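Local coordinates for protein octenoyl-CoA reductase/carboxylase (Streptomyces sp., PDB 4A0S) that carries out the NADPH-dependent reductive carboxylation of 2-octenoyl-CoA, supplying an unusual extender unit for polyketide (cinnabaramide) biosynthesis, at residues A189-E194 and D426-L431. Numbering follows the deposited sequence.
Sequences AHLTWE and DLRARL
Arg-428 reaches from helix 425-431 to the carbonyl of His-190 and grips it. CG sits anti to the backbone N (chi1 -179°) and the chain stays extended as far as NE. At the base, Arg-428 CB lies 3.9 Å from His-190 CB; CB, CG and CD of Arg-428 then pass the carbonyl O of His-190 in turn, each 3.4 Å from it. At the tip, Arg-428 NH1 donates to His-190 O at 2.8 Å, with an N-H...O angle of 156°; the oxygen lies in the guanidinium plane and the nitrogen in the carbonyl plane, so the two flat groups meet edge on. Thr-192 CG2 sits over one guanidinium face, toward the rim, 3.7 Å from Arg-428 NH2. NH2 also forms salt bridges to Glu-195, in the helix that Thr-192 N-caps, and to Glu-433, just past the segment. An alanine here would probably leave the His-190 carbonyl without this donor and the two glutamates without their shared cation. The imidazole of His-190, in turn, packs against Leu-427 and Leu-431 of the helix. Leu-431 CD1 lies over one ring face, a CH-pi contact 3.9 Å from the His-190 ring centroid, while Leu-191 CG lies over the opposite face, toward its rim. Leu-427 CD2 approaches His-190 ND1 obliquely at 3.5 Å, and Leu-436 of helix 433-436 also touches the His-190 side chain. This is a C-terminal helix, beyond the last strand of the chain, docked by an arginine-to-backbone-carbonyl hydrogen bond and by His-190 packed on Leu-427 and Leu-431, onto the loop leading into helix 193-197 of the medium-chain dehydrogenase/reductase fold.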
ATOM      1  N   ALA A 189      28.796  -0.583 -15.570  1.00 18.58           N
ATOM      2  CA  ALA A 189      30.003  -0.775 -16.384  1.00 18.91           C
ATOM      3  C   ALA A 189      30.556   0.511 -17.051  1.00 19.44           C
ATOM      4  O   ALA A 189      31.759   0.633 -17.287  1.00 20.29           O
ATOM      5  CB  ALA A 189      29.767  -1.868 -17.415  1.00 19.58           C
ATOM      6  N   HIS A 190      29.680   1.461 -17.341  1.00 19.29           N
ATOM      7  CA  HIS A 190      30.065   2.639 -18.086  1.00 19.73           C
ATOM      8  C   HIS A 190      30.654   3.709 -17.183  1.00 19.33           C
ATOM      9  O   HIS A 190      30.994   4.784 -17.646  1.00 19.77           O
ATOM     10  CB  HIS A 190      28.837   3.205 -18.769  1.00 19.73           C
ATOM     11  CG  HIS A 190      27.792   3.660 -17.801  1.00 19.68           C
ATOM     12  ND1 HIS A 190      26.944   2.782 -17.158  1.00 18.86           N
ATOM     13  CD2 HIS A 190      27.487   4.891 -17.332  1.00 18.99           C
ATOM     14  CE1 HIS A 190      26.142   3.458 -16.357  1.00 18.18           C
ATOM     15  NE2 HIS A 190      26.445   4.741 -16.449  1.00 18.37           N
ATOM     16  N   LEU A 191      30.743   3.417 -15.890  1.00 18.87           N
ATOM     17  CA  LEU A 191      31.189   4.399 -14.926  1.00 18.59           C
ATOM     18  C   LEU A 191      32.623   4.151 -14.523  1.00 18.59           C
ATOM     19  O   LEU A 191      33.062   3.016 -14.481  1.00 18.87           O
ATOM     20  CB  LEU A 191      30.335   4.322 -13.678  1.00 17.89           C
ATOM     21  CG  LEU A 191      28.878   4.770 -13.814  1.00 17.74           C
ATOM     22  CD1 LEU A 191      28.234   4.680 -12.460  1.00 17.36           C
ATOM     23  CD2 LEU A 191      28.743   6.174 -14.405  1.00 18.17           C
ATOM     24  N   THR A 192      33.325   5.214 -14.174  1.00 18.59           N
ATOM     25  CA  THR A 192      34.637   5.080 -13.597  1.00 18.69           C
ATOM     26  C   THR A 192      34.444   4.608 -12.161  1.00 18.30           C
ATOM     27  O   THR A 192      33.328   4.648 -11.624  1.00 18.15           O
ATOM     28  CB  THR A 192      35.383   6.420 -13.581  1.00 18.98           C
ATOM     29  OG1 THR A 192      34.712   7.315 -12.692  1.00 18.75           O
ATOM     30  CG2 THR A 192      35.448   7.036 -14.969  1.00 19.40           C
ATOM     31  N   TRP A 193      35.524   4.180 -11.526  1.00 18.35           N
ATOM     32  CA  TRP A 193      35.453   3.715 -10.149  1.00 18.04           C
ATOM     33  C   TRP A 193      34.859   4.760  -9.232  1.00 17.86           C
ATOM     34  O   TRP A 193      33.910   4.483  -8.477  1.00 17.54           O
ATOM     35  CB  TRP A 193      36.828   3.322  -9.645  1.00 18.21           C
ATOM     36  CG  TRP A 193      37.401   2.201 -10.370  1.00 18.38           C
ATOM     37  CD1 TRP A 193      38.486   2.236 -11.196  1.00 18.79           C
ATOM     38  CD2 TRP A 193      36.928   0.846 -10.382  1.00 18.21           C
ATOM     39  NE1 TRP A 193      38.730   0.995 -11.702  1.00 18.88           N
ATOM     40  CE2 TRP A 193      37.789   0.118 -11.224  1.00 18.53           C
ATOM     41  CE3 TRP A 193      35.865   0.172  -9.752  1.00 18.28           C
ATOM     42  CZ2 TRP A 193      37.632  -1.257 -11.448  1.00 18.51           C
ATOM     43  CZ3 TRP A 193      35.707  -1.188  -9.975  1.00 17.81           C
ATOM     44  CH2 TRP A 193      36.574  -1.885 -10.828  1.00 18.24           C
ATOM     45  N   GLU A 194      35.413   5.969  -9.310  1.00 18.11           N
ATOM     46  CA  GLU A 194      34.990   7.048  -8.446  1.00 18.05           C
ATOM     47  C   GLU A 194      33.529   7.439  -8.731  1.00 17.92           C
ATOM     48  O   GLU A 194      32.761   7.741  -7.813  1.00 17.83           O
ATOM     49  CB  GLU A 194      35.946   8.245  -8.550  1.00 18.40           C
ATOM     50  CG  GLU A 194      36.095   8.805  -9.961  1.00 20.05           C
ATOM     51  CD  GLU A 194      37.160   8.099 -10.795  1.00 22.43           C
ATOM     52  OE1 GLU A 194      37.504   6.922 -10.531  1.00 20.01           O
ATOM     53  OE2 GLU A 194      37.648   8.751 -11.741  1.00 25.04           O
ATOM     54  N   ASP A 426      31.541   2.084 -24.621  1.00 25.17           N
ATOM     55  CA  ASP A 426      30.525   2.391 -25.639  1.00 25.65           C
ATOM     56  C   ASP A 426      29.293   2.999 -25.023  1.00 24.80           C
ATOM     57  O   ASP A 426      28.793   4.028 -25.482  1.00 25.33           O
ATOM     58  CB  ASP A 426      30.132   1.146 -26.420  1.00 26.22           C
ATOM     59  CG  ASP A 426      31.218   0.705 -27.378  1.00 28.12           C
ATOM     60  OD1 ASP A 426      32.322   1.294 -27.367  1.00 27.99           O
ATOM     61  OD2 ASP A 426      30.971  -0.257 -28.123  1.00 31.46           O
ATOM     62  N   LEU A 427      28.801   2.360 -23.973  1.00 23.79           N
ATOM     63  CA  LEU A 427      27.697   2.921 -23.229  1.00 22.63           C
ATOM     64  C   LEU A 427      28.121   4.268 -22.695  1.00 22.11           C
ATOM     65  O   LEU A 427      27.389   5.248 -22.827  1.00 21.76           O
ATOM     66  CB  LEU A 427      27.306   2.018 -22.077  1.00 22.33           C
ATOM     67  CG  LEU A 427      26.128   2.525 -21.254  1.00 21.97           C
ATOM     68  CD1 LEU A 427      24.957   2.797 -22.174  1.00 21.76           C
ATOM     69  CD2 LEU A 427      25.772   1.486 -20.195  1.00 20.84           C
ATOM     70  N   ARG A 428      29.309   4.328 -22.106  1.00 21.55           N
ATOM     71  CA  ARG A 428      29.760   5.596 -21.568  1.00 21.63           C
ATOM     72  C   ARG A 428      29.713   6.689 -22.647  1.00 22.38           C
ATOM     73  O   ARG A 428      29.167   7.760 -22.419  1.00 22.49           O
ATOM     74  CB  ARG A 428      31.140   5.486 -20.948  1.00 21.36           C
ATOM     75  CG  ARG A 428      31.616   6.780 -20.351  1.00 20.78           C
ATOM     76  CD  ARG A 428      32.960   6.587 -19.720  1.00 20.75           C
ATOM     77  NE  ARG A 428      33.355   7.774 -18.995  1.00 20.32           N
ATOM     78  CZ  ARG A 428      32.940   8.071 -17.768  1.00 19.76           C
ATOM     79  NH1 ARG A 428      32.122   7.253 -17.118  1.00 19.09           N
ATOM     80  NH2 ARG A 428      33.356   9.190 -17.200  1.00 19.61           N
ATOM     81  N   ALA A 429      30.251   6.386 -23.826  1.00 23.34           N
ATOM     82  CA  ALA A 429      30.233   7.308 -24.956  1.00 24.28           C
ATOM     83  C   ALA A 429      28.800   7.711 -25.343  1.00 24.42           C
ATOM     84  O   ALA A 429      28.528   8.893 -25.586  1.00 24.71           O
ATOM     85  CB  ALA A 429      30.950   6.678 -26.148  1.00 24.95           C
ATOM     86  N   ARG A 430      27.896   6.731 -25.389  1.00 29.28           N
ATOM     87  CA  ARG A 430      26.491   6.976 -25.711  1.00 30.07           C
ATOM     88  C   ARG A 430      25.819   7.930 -24.716  1.00 28.93           C
ATOM     89  O   ARG A 430      25.078   8.832 -25.117  1.00 29.90           O
ATOM     90  CB  ARG A 430      25.709   5.660 -25.805  1.00 30.88           C
ATOM     91  CG  ARG A 430      25.769   4.985 -27.188  1.00 34.85           C
ATOM     92  CD  ARG A 430      25.163   3.589 -27.162  1.00 38.55           C
ATOM     93  NE  ARG A 430      26.004   2.653 -26.403  1.00 41.73           N
ATOM     94  CZ  ARG A 430      25.600   1.472 -25.934  1.00 42.88           C
ATOM     95  NH1 ARG A 430      24.357   1.056 -26.134  1.00 45.21           N
ATOM     96  NH2 ARG A 430      26.441   0.705 -25.261  1.00 43.69           N
ATOM     97  N   LEU A 431      26.089   7.738 -23.427  1.00 27.09           N
ATOM     98  CA  LEU A 431      25.471   8.568 -22.395  1.00 26.34           C
ATOM     99  C   LEU A 431      26.174   9.906 -22.325  1.00 26.18           C
ATOM    100  O   LEU A 431      25.548  10.949 -22.134  1.00 26.50           O
ATOM    101  CB  LEU A 431      25.467   7.865 -21.032  1.00 25.39           C
ATOM    102  CG  LEU A 431      24.586   6.605 -20.920  1.00 26.44           C
ATOM    103  CD1 LEU A 431      24.871   5.861 -19.620  1.00 25.43           C
ATOM    104  CD2 LEU A 431      23.097   6.918 -21.050  1.00 28.03           C
TER